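Local coordinates for protein exonuclease mut-7 homolog (Aedes aegypti, PDB 7JW2) that probably acts as a magnesium-dependent 3'-5' exoribonuclease that trims the 3' ends of AGO1-bound microRNAs, present here as its exonuclease domain, at residues A37-P42 against R183-D188; V50-L55 against S170-R175. All blocks are in the same frame, centred on the assembly; numbering follows the deposited sequence.

Contact 1 (A37-P42 against R183-D188); sequences ASEWKP and RYAALD. Unlike the reference sequence in segment 37-42: Ala-37 (reference Asp).
Glu-39 on the strand and Tyr-184 on the helix meet through the carboxylate of one and the ring of the other, whose planes are 63° apart. The touching corner of the ring is CE2: Glu-39 OE2 lies at the ring edge, in its plane, 3.9 Å from Tyr-184 CE2, while Glu-39 OE1 is 3.7 Å from the same carbon. A bend at chi2 (-54°) turns Glu-39 CD aside from an extended course, and nearer the backbone Glu-39 CG lies 4.2 Å from Ala-185 CB. A water bridges the polar ends. Its oxygen is hydrogen-bonded to Glu-39 OE1 at 2.6 Å. The same water oxygen lies 2.8 Å from Asp-188 OD2 and 3.0 Å from Tyr-184 OH, within bonding distance of both, so one molecule joins all three polar side chains. Ala-37, where the reference sequence has aspartate, offers just a methyl, with CB 4.3 Å from Asp-188 O. The strand positions 37 and 39, with Tyr-184 and Asp-188 four residues apart on the helix, match the first and last motifs of DEDDy exonucleases; this is consistent with a place in the metal-dependent active site. Gln-54 of the next strand links both sides, its NE2 bonding to Glu-39 OE1 and Ala-185 O. Helix 179-205 lies over one side of strand 33-40, running roughly antiparallel, and Ala-185 also touches Leu-52 and Met-63 on strands 50-56 and 61-65. Ser-38 and Trp-40 instead pack against helix 96-106.

Contact 2 (V50-L55 against S170-R175); sequences VSLIQL and SNWAQR
Ser-51 has OG anti to its backbone N (chi1 171°), and Arg-175 bends at chi2 (-61°), which turns its CD off an extended course. The guanidinium end of the arginine lies against the serine hydroxyl and the carbonyl of Trp-172. The hydroxyl works both ways. It gives its proton to Trp-172 O, with Ser-51 OG 2.7 Å away, and accepts from Arg-175 NH2 at 3.0 Å along a nearly straight bond (168°) in the guanidinium plane. The other terminal nitrogen, Arg-175 NH1, donates to Trp-172 O at 2.9 Å and also to Gln-174 O. Ser-51 OG and Arg-175 NH1 approach Trp-172 O from opposite faces of the carbonyl plane, and the three groups close a ring of hydrogen bonds. Beside this, Leu-52 crosses the indole of Trp-172 at about a right angle, with CD1 3.9 Å from CZ3, while its CD2 lies 4.1 Å from Arg-175 NH2. Two consecutive strand residues can both turn to the loop because Ser-51 and Leu-52 form a classic beta bulge opposite Glu-39. The loop has its own folding: a type I turn from Asn-171 to Gln-174, with an Asx turn in which Asn-171 OD1 accepts from Ala-173 N. Trp-172 NE1 is tied to Gln-168 O, and Arg-175 NE forms a salt bridge with Asp-65. The chemistry implies a polar cluster beside an apolar patch: a buried hydroxyl is used as donor and acceptor, a loop carbonyl is gripped twice, and the guanidinium, its charge probably offset in part by Asp-65, would be expected to polarise Ser-51 OG and Trp-172 O, two of the oxygens it holds.

Both contacts are buried and stand on neighbouring strands of one sheet, contact 2 nested within the loop that contact 1 closes. Their centres are about 6 Å apart. Contact 1 sits nearer the centre of the chain and sets a strand against a regular helix, with two carboxylates, a phenol and a water meeting at what is consistent with the metal-dependent active site. Contact 2 lies farther out, where an irregular loop is held by direct bonds and Arg-175 is partly exposed. The backbones join them: Ala-37 O is 2.8 Å from Gln-54 N, a probable hydrogen bond, and Trp-172 of contact 2 also touches Glu-39 of contact 1.

Contact 1 (A37-P42 against R183-D188)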
ATOM      1  N   ALA A  37      12.555  13.809  -6.277  1.00 13.54           N
ATOM      2  CA  ALA A  37      13.508  14.730  -5.674  1.00 12.08           C
ATOM      3  C   ALA A  37      13.488  14.481  -4.173  1.00 12.92           C
ATOM      4  O   ALA A  37      12.673  13.699  -3.668  1.00 13.92           O
ATOM      5  CB  ALA A  37      13.165  16.186  -6.005  1.00 15.62           C
ATOM      6  N   SER A  38      14.400  15.144  -3.455  1.00 14.38           N
ATOM      7  CA  SER A  38      14.476  14.947  -2.013  1.00 13.67           C
ATOM      8  C   SER A  38      15.042  16.191  -1.355  1.00 14.37           C
ATOM      9  O   SER A  38      15.715  17.007  -1.995  1.00 16.34           O
ATOM     10  CB  SER A  38      15.312  13.712  -1.659  1.00 15.65           C
ATOM     11  OG  SER A  38      16.658  13.852  -2.054  1.00 19.30           O
ATOM     12  N   GLU A  39      14.743  16.323  -0.061  1.00 13.79           N
ATOM     13  CA  GLU A  39      15.284  17.393   0.761  1.00 14.77           C
ATOM     14  C   GLU A  39      15.959  16.788   1.982  1.00 15.19           C
ATOM     15  O   GLU A  39      15.449  15.837   2.586  1.00 16.03           O
ATOM     16  CB  GLU A  39      14.199  18.398   1.213  1.00 15.35           C
ATOM     17  CG  GLU A  39      13.296  18.955   0.106  1.00 15.62           C
ATOM     18  CD  GLU A  39      14.059  19.583  -1.039  1.00 16.71           C
ATOM     19  OE1 GLU A  39      13.549  19.534  -2.184  1.00 17.40           O
ATOM     20  OE2 GLU A  39      15.168  20.129  -0.811  1.00 20.16           O
ATOM     21  N   TRP A  40      17.080  17.390   2.377  1.00 18.15           N
ATOM     22  CA  TRP A  40      17.937  16.845   3.415  1.00 17.88           C
ATOM     23  C   TRP A  40      18.066  17.828   4.567  1.00 19.86           C
ATOM     24  O   TRP A  40      18.004  19.044   4.370  1.00 22.44           O
ATOM     25  CB  TRP A  40      19.314  16.520   2.831  1.00 19.19           C
ATOM     26  CG  TRP A  40      19.231  15.417   1.819  1.00 19.29           C
ATOM     27  CD1 TRP A  40      18.745  15.505   0.548  1.00 19.45           C
ATOM     28  CD2 TRP A  40      19.611  14.055   2.013  1.00 19.32           C
ATOM     29  NE1 TRP A  40      18.813  14.275  -0.070  1.00 19.68           N
ATOM     30  CE2 TRP A  40      19.335  13.369   0.814  1.00 19.47           C
ATOM     31  CE3 TRP A  40      20.167  13.348   3.085  1.00 20.83           C
ATOM     32  CZ2 TRP A  40      19.598  12.016   0.653  1.00 22.08           C
ATOM     33  CZ3 TRP A  40      20.422  12.006   2.928  1.00 21.14           C
ATOM     34  CH2 TRP A  40      20.137  11.351   1.718  1.00 20.21           C
ATOM     35  N   LYS A  41      18.226  17.284   5.766  1.00 19.38           N
ATOM     36  CA  LYS A  41      18.504  18.130   6.918  1.00 22.61           C
ATOM     37  C   LYS A  41      19.816  18.881   6.703  1.00 25.69           C
ATOM     38  O   LYS A  41      20.781  18.304   6.192  1.00 25.54           O
ATOM     39  CB  LYS A  41      18.610  17.280   8.177  1.00 20.10           C
ATOM     40  CG  LYS A  41      17.380  16.496   8.558  1.00 20.81           C
ATOM     41  CD  LYS A  41      17.635  15.851   9.913  1.00 27.56           C
ATOM     42  CE  LYS A  41      16.487  14.982  10.369  1.00 30.15           C
ATOM     43  NZ  LYS A  41      16.701  14.569  11.792  1.00 28.40           N
ATOM     44  N   PRO A  42      19.895  20.161   7.074  1.00 27.43           N
ATOM     45  CA  PRO A  42      21.200  20.834   7.084  1.00 28.11           C
ATOM     46  C   PRO A  42      22.184  20.048   7.938  1.00 26.97           C
ATOM     47  O   PRO A  42      21.816  19.452   8.948  1.00 26.78           O
ATOM     48  CB  PRO A  42      20.892  22.208   7.689  1.00 25.25           C
ATOM     49  CG  PRO A  42      19.450  22.441   7.405  1.00 24.88           C
ATOM     50  CD  PRO A  42      18.788  21.076   7.404  1.00 21.03           C
ATOM     51  N   ARG A 183       5.727  24.011  -0.639  1.00 17.50           N
ATOM     52  CA  ARG A 183       5.491  24.383  -2.033  1.00 18.47           C
ATOM     53  C   ARG A 183       6.748  24.199  -2.878  1.00 18.00           C
ATOM     54  O   ARG A 183       6.689  23.649  -3.989  1.00 17.52           O
ATOM     55  CB  ARG A 183       4.981  25.825  -2.105  1.00 23.32           C
ATOM     56  CG  ARG A 183       3.527  25.953  -1.669  1.00 27.22           C
ATOM     57  CD  ARG A 183       2.849  27.193  -2.245  1.00 36.54           C
ATOM     58  NE  ARG A 183       3.610  28.409  -1.982  1.00 36.83           N
ATOM     59  CZ  ARG A 183       3.214  29.369  -1.152  1.00 37.81           C
ATOM     60  NH1 ARG A 183       2.061  29.249  -0.507  1.00 34.99           N
ATOM     61  NH2 ARG A 183       3.968  30.446  -0.970  1.00 39.36           N
ATOM     62  N   TYR A 184       7.895  24.645  -2.370  1.00 16.20           N
ATOM     63  CA  TYR A 184       9.154  24.460  -3.079  1.00 14.38           C
ATOM     64  C   TYR A 184       9.448  22.977  -3.290  1.00 16.71           C
ATOM     65  O   TYR A 184       9.860  22.570  -4.382  1.00 16.37           O
ATOM     66  CB  TYR A 184      10.296  25.145  -2.308  1.00 17.43           C
ATOM     67  CG  TYR A 184      11.664  24.712  -2.771  1.00 16.22           C
ATOM     68  CD1 TYR A 184      12.283  25.324  -3.859  1.00 17.13           C
ATOM     69  CD2 TYR A 184      12.321  23.650  -2.160  1.00 17.44           C
ATOM     70  CE1 TYR A 184      13.528  24.906  -4.310  1.00 16.06           C
ATOM     71  CE2 TYR A 184      13.556  23.228  -2.599  1.00 18.63           C
ATOM     72  CZ  TYR A 184      14.151  23.846  -3.680  1.00 17.73           C
ATOM     73  OH  TYR A 184      15.381  23.425  -4.112  1.00 20.30           O
ATOM     74  N   ALA A 185       9.249  22.161  -2.254  1.00 15.84           N
ATOM     75  CA  ALA A 185       9.574  20.741  -2.367  1.00 14.04           C
ATOM     76  C   ALA A 185       8.697  20.051  -3.401  1.00 15.11           C
ATOM     77  O   ALA A 185       9.183  19.215  -4.176  1.00 15.54           O
ATOM     78  CB  ALA A 185       9.443  20.062  -0.995  1.00 13.90           C
ATOM     79  N   ALA A 186       7.401  20.366  -3.414  1.00 15.01           N
ATOM     80  CA  ALA A 186       6.511  19.701  -4.358  1.00 14.67           C
ATOM     81  C   ALA A 186       6.842  20.108  -5.789  1.00 15.39           C
ATOM     82  O   ALA A 186       6.864  19.264  -6.697  1.00 15.76           O
ATOM     83  CB  ALA A 186       5.055  20.018  -4.012  1.00 17.27           C
ATOM     84  N   LEU A 187       7.089  21.393  -6.016  1.00 14.99           N
ATOM     85  CA  LEU A 187       7.407  21.847  -7.358  1.00 15.52           C
ATOM     86  C   LEU A 187       8.761  21.330  -7.833  1.00 15.72           C
ATOM     87  O   LEU A 187       8.957  21.153  -9.043  1.00 17.48           O
ATOM     88  CB  LEU A 187       7.355  23.375  -7.406  1.00 17.13           C
ATOM     89  CG  LEU A 187       7.496  23.994  -8.797  1.00 17.29           C
ATOM     90  CD1 LEU A 187       6.447  23.452  -9.762  1.00 19.43           C
ATOM     91  CD2 LEU A 187       7.403  25.514  -8.682  1.00 17.79           C
ATOM     92  N   ASP A 188       9.709  21.068  -6.918  1.00 16.35           N
ATOM     93  CA  ASP A 188      11.024  20.640  -7.381  1.00 16.18           C
ATOM     94  C   ASP A 188      10.947  19.265  -8.035  1.00 16.38           C
ATOM     95  O   ASP A 188      11.738  18.966  -8.933  1.00 18.46           O
ATOM     96  CB  ASP A 188      12.050  20.666  -6.243  1.00 19.20           C
ATOM     97  CG  ASP A 188      13.334  21.398  -6.645  1.00 18.08           C
ATOM     98  OD1 ASP A 188      13.250  22.573  -7.081  1.00 20.94           O
ATOM     99  OD2 ASP A 188      14.423  20.791  -6.547  1.00 21.23           O
TER
HETATM  100  O   HOH W   1      15.312  20.447  -3.918  1.00 26.83           O

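Contact 2 (V50-L55 against S170-R175)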
ATOM      1  N   VAL A  50      17.733  12.279   5.717  1.00 18.86           N
ATOM      2  CA  VAL A  50      16.670  12.714   4.813  1.00 17.70           C
ATOM      3  C   VAL A  50      15.550  13.385   5.593  1.00 15.51           C
ATOM      4  O   VAL A  50      15.106  12.883   6.635  1.00 19.00           O
ATOM      5  CB  VAL A  50      16.109  11.518   4.021  1.00 17.44           C
ATOM      6  CG1 VAL A  50      15.090  12.002   2.971  1.00 19.07           C
ATOM      7  CG2 VAL A  50      17.225  10.759   3.348  1.00 21.99           C
ATOM      8  N   SER A  51      15.051  14.506   5.060  1.00 14.12           N
ATOM      9  CA  SER A  51      13.837  15.127   5.577  1.00 14.47           C
ATOM     10  C   SER A  51      12.603  14.735   4.769  1.00 14.14           C
ATOM     11  O   SER A  51      11.620  14.251   5.340  1.00 14.20           O
ATOM     12  CB  SER A  51      13.999  16.658   5.604  1.00 15.67           C
ATOM     13  OG  SER A  51      12.768  17.291   5.906  1.00 15.74           O
ATOM     14  N   LEU A  52      12.651  14.926   3.448  1.00 13.95           N
ATOM     15  CA  LEU A  52      11.536  14.659   2.548  1.00 13.06           C
ATOM     16  C   LEU A  52      12.032  13.888   1.340  1.00 12.60           C
ATOM     17  O   LEU A  52      13.163  14.084   0.898  1.00 13.25           O
ATOM     18  CB  LEU A  52      10.878  15.953   2.032  1.00 14.41           C
ATOM     19  CG  LEU A  52      10.201  16.891   3.032  1.00 15.22           C
ATOM     20  CD1 LEU A  52       9.687  18.114   2.287  1.00 16.23           C
ATOM     21  CD2 LEU A  52       9.061  16.193   3.751  1.00 16.98           C
ATOM     22  N   ILE A  53      11.172  13.009   0.816  1.00 11.97           N
ATOM     23  CA  ILE A  53      11.299  12.473  -0.540  1.00 12.76           C
ATOM     24  C   ILE A  53      10.019  12.811  -1.290  1.00 11.97           C
ATOM     25  O   ILE A  53       8.917  12.544  -0.793  1.00 14.59           O
ATOM     26  CB  ILE A  53      11.560  10.959  -0.532  1.00 13.41           C
ATOM     27  CG1 ILE A  53      12.926  10.677   0.102  1.00 15.07           C
ATOM     28  CG2 ILE A  53      11.531  10.420  -1.969  1.00 15.49           C
ATOM     29  CD1 ILE A  53      13.132   9.217   0.416  1.00 18.84           C
ATOM     30  N   GLN A  54      10.155  13.427  -2.463  1.00 12.32           N
ATOM     31  CA  GLN A  54       9.004  13.906  -3.222  1.00 11.33           C
ATOM     32  C   GLN A  54       8.848  13.088  -4.501  1.00 10.95           C
ATOM     33  O   GLN A  54       9.812  12.928  -5.255  1.00 13.25           O
ATOM     34  CB  GLN A  54       9.115  15.397  -3.568  1.00 13.61           C
ATOM     35  CG  GLN A  54       9.373  16.357  -2.396  1.00 14.87           C
ATOM     36  CD  GLN A  54      10.846  16.682  -2.220  1.00 15.50           C
ATOM     37  OE1 GLN A  54      11.513  16.100  -1.363  1.00 15.01           O
ATOM     38  NE2 GLN A  54      11.354  17.620  -3.018  1.00 16.46           N
ATOM     39  N   LEU A  55       7.638  12.579  -4.724  1.00 11.86           N
ATOM     40  CA  LEU A  55       7.313  11.771  -5.898  1.00 11.92           C
ATOM     41  C   LEU A  55       6.127  12.398  -6.608  1.00 12.67           C
ATOM     42  O   LEU A  55       5.048  12.517  -6.019  1.00 14.55           O
ATOM     43  CB  LEU A  55       6.994  10.328  -5.500  1.00 14.75           C
ATOM     44  CG  LEU A  55       8.034   9.680  -4.584  1.00 14.40           C
ATOM     45  CD1 LEU A  55       7.604   8.304  -4.087  1.00 16.26           C
ATOM     46  CD2 LEU A  55       9.393   9.605  -5.264  1.00 17.69           C
ATOM     47  N   SER A 170      16.714  26.128   3.063  1.00 16.69           N
ATOM     48  CA  SER A 170      15.970  26.399   4.285  1.00 15.92           C
ATOM     49  C   SER A 170      16.184  25.275   5.299  1.00 15.35           C
ATOM     50  O   SER A 170      16.851  24.266   5.035  1.00 15.11           O
ATOM     51  CB  SER A 170      14.492  26.580   3.975  1.00 16.37           C
ATOM     52  OG  SER A 170      13.949  25.354   3.496  1.00 16.12           O
ATOM     53  N   ASN A 171      15.608  25.446   6.492  1.00 13.75           N
ATOM     54  CA  ASN A 171      15.821  24.486   7.566  1.00 13.84           C
ATOM     55  C   ASN A 171      14.843  23.341   7.373  1.00 15.69           C
ATOM     56  O   ASN A 171      13.718  23.356   7.875  1.00 15.10           O
ATOM     57  CB  ASN A 171      15.645  25.153   8.926  1.00 14.63           C
ATOM     58  CG  ASN A 171      15.848  24.187  10.056  1.00 19.13           C
ATOM     59  OD1 ASN A 171      16.134  23.012   9.843  1.00 17.92           O
ATOM     60  ND2 ASN A 171      15.693  24.670  11.274  1.00 18.15           N
ATOM     61  N   TRP A 172      15.289  22.318   6.633  1.00 13.89           N
ATOM     62  CA  TRP A 172      14.425  21.173   6.360  1.00 14.99           C
ATOM     63  C   TRP A 172      14.206  20.271   7.571  1.00 15.60           C
ATOM     64  O   TRP A 172      13.382  19.345   7.490  1.00 16.00           O
ATOM     65  CB  TRP A 172      15.002  20.366   5.188  1.00 14.64           C
ATOM     66  CG  TRP A 172      14.924  21.129   3.894  1.00 13.17           C
ATOM     67  CD1 TRP A 172      15.960  21.721   3.222  1.00 14.41           C
ATOM     68  CD2 TRP A 172      13.737  21.442   3.165  1.00 12.45           C
ATOM     69  NE1 TRP A 172      15.490  22.377   2.098  1.00 16.32           N
ATOM     70  CE2 TRP A 172      14.131  22.201   2.030  1.00 14.77           C
ATOM     71  CE3 TRP A 172      12.384  21.119   3.328  1.00 14.46           C
ATOM     72  CZ2 TRP A 172      13.217  22.679   1.095  1.00 13.45           C
ATOM     73  CZ3 TRP A 172      11.471  21.581   2.373  1.00 14.88           C
ATOM     74  CH2 TRP A 172      11.895  22.359   1.278  1.00 15.21           C
ATOM     75  N   ALA A 173      14.872  20.531   8.695  1.00 15.43           N
ATOM     76  CA  ALA A 173      14.665  19.735   9.897  1.00 17.88           C
ATOM     77  C   ALA A 173      13.570  20.294  10.796  1.00 18.12           C
ATOM     78  O   ALA A 173      13.136  19.597  11.717  1.00 20.89           O
ATOM     79  CB  ALA A 173      15.974  19.627  10.690  1.00 18.54           C
ATOM     80  N   GLN A 174      13.112  21.519  10.554  1.00 17.14           N
ATOM     81  CA  GLN A 174      12.079  22.073  11.418  1.00 19.02           C
ATOM     82  C   GLN A 174      10.727  21.421  11.130  1.00 19.81           C
ATOM     83  O   GLN A 174      10.420  21.051   9.991  1.00 18.27           O
ATOM     84  CB  GLN A 174      12.011  23.589  11.264  1.00 20.15           C
ATOM     85  CG  GLN A 174      11.223  24.088  10.076  1.00 18.20           C
ATOM     86  CD  GLN A 174      11.490  25.560   9.800  1.00 23.97           C
ATOM     87  OE1 GLN A 174      12.010  26.272  10.656  1.00 27.65           O
ATOM     88  NE2 GLN A 174      11.156  26.018   8.600  1.00 23.41           N
ATOM     89  N   ARG A 175       9.943  21.215  12.187  1.00 20.88           N
ATOM     90  CA  ARG A 175       8.602  20.668  12.066  1.00 20.24           C
ATOM     91  C   ARG A 175       7.646  21.494  12.918  1.00 25.44           C
ATOM     92  O   ARG A 175       7.962  21.802  14.084  1.00 27.45           O
ATOM     93  CB  ARG A 175       8.560  19.193  12.486  1.00 20.70           C
ATOM     94  CG  ARG A 175       9.198  18.209  11.489  1.00 21.47           C
ATOM     95  CD  ARG A 175       8.492  18.246  10.139  1.00 19.14           C
ATOM     96  NE  ARG A 175       8.992  17.245   9.194  1.00 16.08           N
ATOM     97  CZ  ARG A 175      10.085  17.418   8.451  1.00 17.02           C
ATOM     98  NH1 ARG A 175      10.796  18.536   8.578  1.00 17.68           N
ATOM     99  NH2 ARG A 175      10.474  16.482   7.592  1.00 16.21           N
TER